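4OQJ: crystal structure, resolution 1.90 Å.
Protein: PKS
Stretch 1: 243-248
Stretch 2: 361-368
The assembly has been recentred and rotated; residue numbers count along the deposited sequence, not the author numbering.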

# COMPACT_ATOMS: atom_id res chain seq x y z
N HIS A 243 -9.43 20.62 -24.30
CA HIS A 243 -9.91 19.36 -24.85
C HIS A 243 -8.80 18.31 -24.82
O HIS A 243 -7.63 18.62 -25.00
CB HIS A 243 -10.40 19.55 -26.28
CG HIS A 243 -11.56 20.49 -26.40
ND1 HIS A 243 -12.84 20.15 -26.01
CD2 HIS A 243 -11.63 21.77 -26.85
CE1 HIS A 243 -13.64 21.17 -26.22
NE2 HIS A 243 -12.93 22.17 -26.72
N CYS A 244 -9.20 17.06 -24.60
CA CYS A 244 -8.28 15.93 -24.55
C CYS A 244 -8.54 15.00 -25.74
O CYS A 244 -9.48 14.19 -25.72
CB CYS A 244 -8.44 15.18 -23.23
SG CYS A 244 -7.40 13.70 -23.04
N ARG A 245 -7.72 15.12 -26.78
CA ARG A 245 -8.04 14.49 -28.06
C ARG A 245 -7.26 13.19 -28.23
O ARG A 245 -6.41 13.07 -29.12
CB ARG A 245 -7.74 15.45 -29.21
CG ARG A 245 -8.37 16.83 -29.04
CD ARG A 245 -7.99 17.77 -30.19
NE ARG A 245 -8.46 19.14 -29.95
CZ ARG A 245 -9.69 19.56 -30.20
NH1 ARG A 245 -10.60 18.73 -30.70
NH2 ARG A 245 -10.03 20.82 -29.94
N ALA A 246 -7.59 12.21 -27.40
CA ALA A 246 -6.81 10.99 -27.29
C ALA A 246 -6.76 10.22 -28.61
O ALA A 246 -7.80 9.91 -29.21
CB ALA A 246 -7.38 10.09 -26.18
N PHE A 247 -5.53 9.94 -29.03
CA PHE A 247 -5.19 9.13 -30.21
C PHE A 247 -5.42 9.85 -31.53
O PHE A 247 -5.11 9.31 -32.60
CB PHE A 247 -5.97 7.81 -30.16
CG PHE A 247 -5.77 7.07 -28.88
CD1 PHE A 247 -4.51 6.64 -28.52
CD2 PHE A 247 -6.82 6.84 -28.01
CE1 PHE A 247 -4.29 5.97 -27.33
CE2 PHE A 247 -6.62 6.17 -26.82
CZ PHE A 247 -5.35 5.74 -26.47
N ASP A 248 -5.91 11.08 -31.45
CA ASP A 248 -6.18 11.90 -32.63
C ASP A 248 -4.91 12.56 -33.14
O ASP A 248 -3.95 12.75 -32.40
CB ASP A 248 -7.22 12.96 -32.30
CG ASP A 248 -7.67 13.75 -33.52
OD1 ASP A 248 -8.61 13.31 -34.20
OD2 ASP A 248 -7.09 14.83 -33.77
N ALA A 361 -11.60 -2.70 -29.41
CA ALA A 361 -11.85 -1.28 -29.25
C ALA A 361 -10.93 -0.68 -28.20
O ALA A 361 -10.53 -1.35 -27.24
CB ALA A 361 -13.30 -1.04 -28.87
N LEU A 362 -10.59 0.59 -28.40
CA LEU A 362 -9.69 1.33 -27.55
C LEU A 362 -10.32 2.69 -27.26
O LEU A 362 -10.89 3.31 -28.14
CB LEU A 362 -8.33 1.50 -28.26
CG LEU A 362 -7.17 2.15 -27.52
CD1 LEU A 362 -6.65 1.25 -26.41
CD2 LEU A 362 -6.05 2.50 -28.51
N GLY A 363 -10.23 3.15 -26.01
CA GLY A 363 -10.83 4.42 -25.66
C GLY A 363 -10.19 5.04 -24.44
O GLY A 363 -9.37 4.41 -23.78
N SER A 364 -10.56 6.29 -24.15
CA SER A 364 -10.08 6.97 -22.95
C SER A 364 -11.14 7.88 -22.33
O SER A 364 -11.62 8.81 -22.99
CB SER A 364 -8.84 7.80 -23.26
OG SER A 364 -8.47 8.52 -22.08
N VAL A 365 -11.50 7.61 -21.08
CA VAL A 365 -12.45 8.46 -20.35
C VAL A 365 -11.85 9.84 -20.07
O VAL A 365 -12.57 10.78 -19.73
CB VAL A 365 -12.89 7.82 -19.03
CG1 VAL A 365 -11.76 7.87 -17.95
CG2 VAL A 365 -14.16 8.45 -18.52
N LYS A 366 -10.54 9.99 -20.22
CA LYS A 366 -9.96 11.31 -20.08
C LYS A 366 -10.52 12.26 -21.16
O LYS A 366 -10.50 13.47 -20.97
CB LYS A 366 -8.43 11.25 -20.15
CG LYS A 366 -7.84 10.52 -18.93
CD LYS A 366 -6.33 10.64 -18.87
CE LYS A 366 -5.78 9.96 -17.61
NZ LYS A 366 -6.18 8.54 -17.56
N THR A 367 -11.07 11.71 -22.25
CA THR A 367 -11.67 12.55 -23.30
C THR A 367 -13.03 13.10 -22.86
O THR A 367 -13.49 14.12 -23.39
CB THR A 367 -11.85 11.79 -24.64
OG1 THR A 367 -12.86 10.78 -24.51
CG2 THR A 367 -10.54 11.18 -25.11
N ASN A 368 -13.67 12.43 -21.90
CA ASN A 368 -14.93 12.92 -21.33
C ASN A 368 -14.67 13.91 -20.19
O ASN A 368 -15.18 15.02 -20.19
CB ASN A 368 -15.80 11.77 -20.78
CG ASN A 368 -16.13 10.71 -21.81
OD1 ASN A 368 -15.35 9.79 -22.06
ND2 ASN A 368 -17.32 10.82 -22.39

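Residues 243-248 form no regular helix or strand. Their main feature is a type II beta turn from Arg245 to Asp248, closed by Asp248 N to Arg245 O at 3.1 Å. Phe247 sits in this turn with a positive phi of 75°. Stretch 2 runs from a strand through a turn into a helix. Thr367 N donates a hydrogen bond to Ser364 O at 3.0 Å, and Asn368 N to Val365 O at 2.9 Å. The nearest CA atoms across the stretches are those of Cys244 and Thr367, 4.9 Å apart.

No hydrogen bond crosses between the stretches. The contact is made by packing and buries about 300 Å², both sides summed. Cys244, Ala246 and Phe247 all point CA-to-CB toward stretch 2, while Arg245 points away and makes no contact.

Cys244 is buried against Lys366. Cys244 CB is 3.5 Å from Lys366 O, and Cys244 SG is 3.9 Å from Lys366 CB. The end of the Lys366 side chain leads away, so its amine stays clear of this contact and is hydrogen-bonded elsewhere in the structure.

Thr367 presents its methyl to stretch 1. Thr367 CG2 lies 3.2 Å from Cys244 O and 3.5 Å from Ala246 CB. Thr367 OG1 donates to Ser364 O at 2.8 Å and is also hydrogen-bonded elsewhere in the structure. Ser364 OG caps the helix by accepting from Lys366 N at 3.1 Å, while Ser364 CB packs 4.0 Å from Ala246 CB. The small Ala246 side chain thus fits close to both residues.

Phe247 reaches the strand. Leu362 CD2 lies over one face of the Phe247 ring, 4.0 Å from its centroid and 15° off the normal, a CH-pi contact between two buried apolar side chains. Gly363 C lies near the ring edge, 4.4 Å from Phe247 CE2.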